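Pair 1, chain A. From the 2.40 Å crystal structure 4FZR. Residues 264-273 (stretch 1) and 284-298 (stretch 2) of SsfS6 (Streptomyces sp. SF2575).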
# COMPACT_ATOMS: atom_id res chain seq x y z
N GLY A 264 -18.44 -5.62 32.73
CA GLY A 264 -19.48 -5.90 31.75
C GLY A 264 -18.97 -5.80 30.33
O GLY A 264 -19.75 -5.59 29.40
N PHE A 265 -17.66 -5.97 30.15
CA PHE A 265 -17.06 -5.90 28.82
C PHE A 265 -16.68 -7.29 28.31
O PHE A 265 -16.36 -8.19 29.08
CB PHE A 265 -15.80 -5.03 28.85
CG PHE A 265 -16.07 -3.56 29.01
CD1 PHE A 265 -16.80 -2.86 28.05
CD2 PHE A 265 -15.58 -2.87 30.10
CE1 PHE A 265 -17.04 -1.51 28.19
CE2 PHE A 265 -15.82 -1.51 30.24
CZ PHE A 265 -16.55 -0.84 29.29
N GLU A 266 -16.74 -7.45 26.99
CA GLU A 266 -16.05 -8.55 26.33
C GLU A 266 -14.77 -7.97 25.74
O GLU A 266 -14.81 -7.03 24.94
CB GLU A 266 -16.92 -9.16 25.23
CG GLU A 266 -16.21 -10.26 24.45
CD GLU A 266 -16.92 -10.64 23.17
OE1 GLU A 266 -17.70 -9.81 22.64
OE2 GLU A 266 -16.71 -11.77 22.68
N VAL A 267 -13.63 -8.52 26.13
CA VAL A 267 -12.34 -7.92 25.81
C VAL A 267 -11.59 -8.62 24.68
O VAL A 267 -11.45 -9.84 24.69
CB VAL A 267 -11.43 -7.89 27.06
CG1 VAL A 267 -10.01 -7.48 26.68
CG2 VAL A 267 -12.00 -6.95 28.11
N VAL A 268 -11.12 -7.84 23.72
CA VAL A 268 -10.18 -8.35 22.73
C VAL A 268 -8.86 -7.61 22.93
O VAL A 268 -8.84 -6.42 23.21
CB VAL A 268 -10.68 -8.17 21.28
CG1 VAL A 268 -12.02 -8.86 21.09
CG2 VAL A 268 -10.79 -6.69 20.93
N VAL A 269 -7.75 -8.34 22.82
CA VAL A 269 -6.44 -7.75 23.08
C VAL A 269 -5.58 -7.78 21.82
O VAL A 269 -5.02 -8.81 21.46
CB VAL A 269 -5.72 -8.49 24.22
CG1 VAL A 269 -4.44 -7.77 24.59
CG2 VAL A 269 -6.64 -8.63 25.43
N ALA A 270 -5.50 -6.63 21.15
CA ALA A 270 -4.75 -6.52 19.90
C ALA A 270 -3.28 -6.19 20.17
O ALA A 270 -2.90 -5.03 20.24
CB ALA A 270 -5.37 -5.46 19.00
N VAL A 271 -2.47 -7.23 20.33
CA VAL A 271 -1.04 -7.07 20.54
C VAL A 271 -0.27 -8.15 19.79
O VAL A 271 -0.86 -9.01 19.13
CB VAL A 271 -0.67 -7.14 22.03
CG1 VAL A 271 -1.27 -5.96 22.78
CG2 VAL A 271 -1.14 -8.45 22.64
N SER A 272 1.06 -8.11 19.89
CA SER A 272 1.90 -9.11 19.26
C SER A 272 2.17 -10.28 20.20
O SER A 272 1.98 -11.45 19.84
CB SER A 272 3.23 -8.49 18.81
OG SER A 272 3.84 -7.80 19.89
N ASP A 273 2.62 -9.96 21.41
CA ASP A 273 2.91 -10.96 22.45
C ASP A 273 1.67 -11.27 23.30
O ASP A 273 1.46 -12.42 23.70
CB ASP A 273 4.05 -10.48 23.35
CG ASP A 273 3.82 -9.08 23.90
OD1 ASP A 273 2.67 -8.59 23.82
OD2 ASP A 273 4.78 -8.47 24.42
N GLU A 284 -11.33 -15.50 31.08
CA GLU A 284 -12.67 -15.84 30.60
C GLU A 284 -13.28 -14.78 29.69
O GLU A 284 -13.78 -15.11 28.61
CB GLU A 284 -13.60 -16.10 31.78
CG GLU A 284 -14.85 -16.89 31.39
CD GLU A 284 -14.64 -18.40 31.49
OE1 GLU A 284 -15.60 -19.15 31.22
OE2 GLU A 284 -13.52 -18.83 31.85
N GLY A 285 -13.26 -13.53 30.12
CA GLY A 285 -13.99 -12.47 29.43
C GLY A 285 -13.34 -11.94 28.17
O GLY A 285 -13.89 -11.07 27.51
N VAL A 286 -12.17 -12.47 27.83
CA VAL A 286 -11.46 -12.00 26.64
C VAL A 286 -11.75 -12.94 25.47
O VAL A 286 -11.68 -14.16 25.61
CB VAL A 286 -9.94 -11.85 26.87
CG1 VAL A 286 -9.63 -11.70 28.36
CG2 VAL A 286 -9.17 -13.03 26.29
N LEU A 287 -12.08 -12.36 24.32
CA LEU A 287 -12.49 -13.15 23.16
C LEU A 287 -11.33 -13.53 22.25
O LEU A 287 -11.33 -14.62 21.66
CB LEU A 287 -13.53 -12.38 22.34
CG LEU A 287 -14.05 -13.12 21.10
CD1 LEU A 287 -14.98 -14.26 21.51
CD2 LEU A 287 -14.73 -12.16 20.13
N ALA A 288 -10.33 -12.66 22.14
CA ALA A 288 -9.31 -12.82 21.11
C ALA A 288 -7.89 -12.54 21.61
O ALA A 288 -7.69 -11.78 22.56
CB ALA A 288 -9.64 -11.92 19.93
N ALA A 289 -6.92 -13.14 20.94
CA ALA A 289 -5.52 -13.05 21.35
C ALA A 289 -4.59 -12.98 20.15
O ALA A 289 -4.37 -13.98 19.47
CB ALA A 289 -5.16 -14.23 22.22
N GLY A 290 -4.04 -11.80 19.89
CA GLY A 290 -3.08 -11.63 18.82
C GLY A 290 -3.18 -10.29 18.12
O GLY A 290 -4.10 -9.51 18.38
N GLN A 291 -2.23 -10.02 17.24
CA GLN A 291 -2.21 -8.77 16.50
C GLN A 291 -3.33 -8.74 15.47
O GLN A 291 -3.46 -9.65 14.65
CB GLN A 291 -0.86 -8.57 15.81
CG GLN A 291 -0.67 -7.19 15.20
CD GLN A 291 -0.74 -6.07 16.23
OE1 GLN A 291 -1.77 -5.41 16.39
NE2 GLN A 291 0.37 -5.86 16.93
N PHE A 292 -4.15 -7.69 15.52
CA PHE A 292 -5.26 -7.54 14.59
C PHE A 292 -5.12 -6.25 13.80
O PHE A 292 -4.49 -5.29 14.26
CB PHE A 292 -6.59 -7.54 15.35
CG PHE A 292 -6.87 -8.82 16.07
CD1 PHE A 292 -7.19 -9.97 15.37
CD2 PHE A 292 -6.81 -8.88 17.46
CE1 PHE A 292 -7.45 -11.15 16.03
CE2 PHE A 292 -7.06 -10.06 18.12
CZ PHE A 292 -7.38 -11.20 17.41
N PRO A 293 -5.71 -6.21 12.59
CA PRO A 293 -5.76 -4.95 11.85
C PRO A 293 -6.55 -3.93 12.66
O PRO A 293 -7.78 -3.90 12.59
CB PRO A 293 -6.49 -5.32 10.56
CG PRO A 293 -7.29 -6.53 10.91
CD PRO A 293 -6.46 -7.28 11.91
N LEU A 294 -5.84 -3.10 13.42
CA LEU A 294 -6.49 -2.24 14.40
C LEU A 294 -7.55 -1.34 13.76
O LEU A 294 -8.62 -1.13 14.33
CB LEU A 294 -5.45 -1.39 15.15
CG LEU A 294 -5.92 -0.83 16.49
CD1 LEU A 294 -6.49 -1.92 17.39
CD2 LEU A 294 -4.77 -0.11 17.19
N SER A 295 -7.24 -0.82 12.58
CA SER A 295 -8.18 0.02 11.84
C SER A 295 -9.39 -0.73 11.28
O SER A 295 -10.39 -0.12 10.93
CB SER A 295 -7.46 0.76 10.70
OG SER A 295 -6.60 -0.10 9.96
N ALA A 296 -9.29 -2.05 11.20
CA ALA A 296 -10.38 -2.87 10.67
C ALA A 296 -11.22 -3.49 11.79
O ALA A 296 -12.38 -3.85 11.59
CB ALA A 296 -9.84 -3.95 9.75
N ILE A 297 -10.60 -3.63 12.96
CA ILE A 297 -11.27 -4.18 14.13
C ILE A 297 -12.02 -3.09 14.88
O ILE A 297 -12.92 -3.36 15.67
CB ILE A 297 -10.24 -4.82 15.09
CG1 ILE A 297 -10.93 -5.45 16.30
CG2 ILE A 297 -9.24 -3.78 15.56
CD1 ILE A 297 -9.97 -5.87 17.39
N MSE A 298 -11.65 -1.84 14.61
CA MSE A 298 -12.17 -0.70 15.35
C MSE A 298 -13.70 -0.62 15.36
O MSE A 298 -14.31 -0.41 16.41
CB MSE A 298 -11.58 0.60 14.79
CG MSE A 298 -11.64 1.77 15.75
SE MSE A 298 -10.68 1.42 17.41
CE MSE A 298 -8.86 1.29 16.70

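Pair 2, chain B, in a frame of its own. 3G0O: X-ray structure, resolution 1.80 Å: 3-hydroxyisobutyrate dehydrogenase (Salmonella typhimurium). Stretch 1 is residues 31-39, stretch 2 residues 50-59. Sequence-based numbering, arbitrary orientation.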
# COMPACT_ATOMS: atom_id res chain seq x y z
N LEU B 31 -17.71 -23.45 -18.75
CA LEU B 31 -17.46 -24.72 -18.09
C LEU B 31 -18.73 -25.15 -17.36
O LEU B 31 -19.49 -24.31 -16.90
CB LEU B 31 -16.32 -24.58 -17.08
CG LEU B 31 -14.99 -23.97 -17.55
CD1 LEU B 31 -14.03 -23.85 -16.38
CD2 LEU B 31 -14.39 -24.83 -18.66
N SER B 32 -18.96 -26.46 -17.27
CA SER B 32 -20.13 -26.96 -16.54
C SER B 32 -19.78 -26.70 -15.08
O SER B 32 -18.91 -27.35 -14.51
CB SER B 32 -20.33 -28.45 -16.79
OG SER B 32 -20.79 -28.68 -18.11
N THR B 33 -20.49 -25.75 -14.48
CA THR B 33 -20.21 -25.34 -13.11
C THR B 33 -21.17 -25.80 -12.01
O THR B 33 -22.39 -25.68 -12.14
CB THR B 33 -20.10 -23.79 -13.05
OG1 THR B 33 -19.16 -23.36 -14.04
CG2 THR B 33 -19.64 -23.32 -11.67
N TRP B 34 -20.59 -26.32 -10.93
CA TRP B 34 -21.35 -26.78 -9.78
C TRP B 34 -20.85 -25.97 -8.58
O TRP B 34 -19.69 -25.57 -8.54
CB TRP B 34 -21.08 -28.26 -9.50
CG TRP B 34 -21.40 -29.19 -10.64
CD1 TRP B 34 -20.65 -29.39 -11.76
CD2 TRP B 34 -22.54 -30.04 -10.76
NE1 TRP B 34 -21.25 -30.32 -12.58
CE2 TRP B 34 -22.42 -30.73 -11.99
CE3 TRP B 34 -23.66 -30.28 -9.95
CZ2 TRP B 34 -23.38 -31.66 -12.42
CZ3 TRP B 34 -24.61 -31.20 -10.39
CH2 TRP B 34 -24.47 -31.87 -11.61
N GLY B 35 -21.74 -25.73 -7.61
CA GLY B 35 -21.36 -24.97 -6.43
C GLY B 35 -21.81 -25.63 -5.14
O GLY B 35 -22.81 -26.35 -5.11
N ALA B 36 -21.07 -25.38 -4.06
CA ALA B 36 -21.41 -25.95 -2.76
C ALA B 36 -21.15 -24.93 -1.67
O ALA B 36 -20.03 -24.43 -1.54
CB ALA B 36 -20.61 -27.21 -2.50
N ASP B 37 -22.18 -24.62 -0.89
CA ASP B 37 -22.05 -23.66 0.21
C ASP B 37 -23.28 -23.78 1.11
O ASP B 37 -24.38 -24.09 0.64
CB ASP B 37 -21.97 -22.23 -0.33
CG ASP B 37 -21.45 -21.25 0.71
OD1 ASP B 37 -20.21 -21.19 0.91
OD2 ASP B 37 -22.27 -20.54 1.34
N LEU B 38 -23.08 -23.54 2.40
CA LEU B 38 -24.18 -23.63 3.36
C LEU B 38 -25.16 -22.47 3.20
O LEU B 38 -26.24 -22.49 3.78
CB LEU B 38 -23.64 -23.66 4.79
CG LEU B 38 -22.88 -24.94 5.16
CD1 LEU B 38 -22.36 -24.83 6.59
CD2 LEU B 38 -23.81 -26.14 5.02
N ASN B 39 -24.79 -21.48 2.40
CA ASN B 39 -25.67 -20.34 2.17
C ASN B 39 -26.62 -20.64 1.00
O ASN B 39 -26.22 -20.56 -0.16
CB ASN B 39 -24.86 -19.08 1.87
CG ASN B 39 -25.73 -17.92 1.45
OD1 ASN B 39 -26.83 -17.73 1.98
ND2 ASN B 39 -25.25 -17.14 0.49
N GLY B 50 -27.19 -20.45 -14.36
CA GLY B 50 -26.75 -21.52 -15.23
C GLY B 50 -25.98 -22.70 -14.66
O GLY B 50 -25.61 -23.60 -15.40
N ALA B 51 -25.73 -22.70 -13.36
CA ALA B 51 -24.99 -23.80 -12.74
C ALA B 51 -25.72 -25.13 -12.93
O ALA B 51 -26.95 -25.18 -12.95
CB ALA B 51 -24.80 -23.53 -11.26
N CYS B 52 -24.95 -26.20 -13.09
CA CYS B 52 -25.53 -27.53 -13.25
C CYS B 52 -26.18 -27.97 -11.94
O CYS B 52 -27.17 -28.69 -11.94
CB CYS B 52 -24.45 -28.54 -13.65
SG CYS B 52 -23.74 -28.26 -15.28
N GLY B 53 -25.60 -27.51 -10.83
CA GLY B 53 -26.13 -27.87 -9.53
C GLY B 53 -25.50 -27.03 -8.44
O GLY B 53 -24.42 -26.47 -8.63
N ALA B 54 -26.18 -26.94 -7.30
CA ALA B 54 -25.70 -26.17 -6.16
C ALA B 54 -26.38 -26.72 -4.91
O ALA B 54 -27.60 -26.77 -4.84
CB ALA B 54 -26.05 -24.70 -6.34
N ALA B 55 -25.57 -27.14 -3.94
CA ALA B 55 -26.12 -27.69 -2.71
C ALA B 55 -25.27 -27.30 -1.51
O ALA B 55 -24.28 -26.58 -1.64
CB ALA B 55 -26.19 -29.21 -2.82
N ALA B 56 -25.67 -27.78 -0.34
CA ALA B 56 -24.96 -27.49 0.90
C ALA B 56 -23.57 -28.12 0.89
O ALA B 56 -22.63 -27.59 1.48
CB ALA B 56 -25.75 -27.99 2.10
N SER B 57 -23.44 -29.27 0.23
CA SER B 57 -22.14 -29.93 0.14
C SER B 57 -21.88 -30.36 -1.29
O SER B 57 -22.77 -30.31 -2.14
CB SER B 57 -22.07 -31.15 1.06
OG SER B 57 -22.66 -32.27 0.44
N ALA B 58 -20.65 -30.79 -1.56
CA ALA B 58 -20.26 -31.21 -2.89
C ALA B 58 -20.40 -32.72 -3.12
O ALA B 58 -20.02 -33.22 -4.18
CB ALA B 58 -18.83 -30.77 -3.17
N ARG B 59 -20.93 -33.44 -2.13
CA ARG B 59 -21.10 -34.89 -2.25
C ARG B 59 -21.96 -35.27 -3.45
O ARG B 59 -21.76 -36.32 -4.05
CB ARG B 59 -21.71 -35.48 -0.97
CG ARG B 59 -20.93 -35.15 0.31
CD ARG B 59 -21.48 -35.86 1.55
NE ARG B 59 -21.16 -35.08 2.74
CZ ARG B 59 -21.83 -34.00 3.12
NH1 ARG B 59 -22.87 -33.59 2.41
NH2 ARG B 59 -21.45 -33.31 4.19
O HOH W 1 -23.15 -24.98 -15.84

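Two parallel strands lie side by side in both pairs, and the backbones superpose with an RMSD of 1.0 Å over 14 central residues. The strand axes differ in direction by 11° in pair 1 and 8° in pair 2, and approach to 4.4 and 4.7 Å. The match runs from Phe A265 = Leu B31 to Asp A273 = Asn B39 in the first stretch and from Val A286 = Ala B51 to Phe A292 = Ser B57 in the second; it is tightest in the first strand and loosens toward the last matched residues of both stretches.

Pair 1 opens with a direct bond from Val A267 N to Gly A285 O (2.9 Å); in pair 2 a water joins the strands instead, accepting from Thr B33 N (3.1 Å from the water O) and donating to Gly B50 O (2.9 Å). The next rung is shared. In pair 1, Leu A287 N donates to Val A267 O (2.6 Å); at the matching place in pair 2, Cys B52 N donates to Thr B33 O (2.8 Å). One rung on, the bond from Val A269 N to Ala A288 O is long and weak (3.5 Å), whereas its equivalent from Gly B35 N to Gly B53 O is 3.0 Å. Pair 2 continues regularly, with Ala B55 N to Gly B35 O at 3.1 Å and Asp B37 N to Ala B55 O at 3.0 Å. In pair 1 the equivalent of the last, Val A271 N to Gly A290 O, is weak at 3.4 Å, and Val A269 O faces Gly A290 O at 3.3 Å, two acceptors that cannot bond. The ladder of pair 1 therefore slackens where that of pair 2 holds. CA-H...O contacts accompany both, such as Ala A270 CA to Gly A290 O (3.4 Å) and Ala B36 CA to Ala B55 O (3.1 Å).

The side chains fill the same frame differently. At Val A268 = Trp B34, the valine is branched and compact: CG1 lies 4.0 Å from both Leu A287 CB and Ala A288 CB, while CG2 reaches Ile A297 CD1 at 3.7 Å, so the helix after the second strand helps to cover it. The CA-to-CB bond of Trp B34 points to the face of the sheet it shares with Ala B36, but the end of its side chain comes nearer the second stretch. Cys B52 CB sits over one face, 3.6 Å from the centroid of the six-membered ring, and its closest ring atom is Trp B34 CE2 at 3.4 Å. Room for the ring comes from Gly B53, which matches Ala A288: a CB there would lie 2.5 Å from Trp B34 CZ3, a clash.

On the face that carries Val A267 and Val A286, their CB atoms meet at 4.2 Å. Farther along that face, Val A269 is matched by Gly B35, which brings no side chain to the contact.

Ala A270 = Ala B36 is alanine in both pairs, with different neighbours. Ala A270 CB packs 4.0 Å from both Phe A292 CD2 and Leu A294 CD1, whereas Ala B36 CB lies 3.6 Å from Ser B57 C and 4.0 Å from Ala B58 CB: large side chains cover one alanine, close backbone and a small methyl the other. The buried areas are 679 and 526 Å².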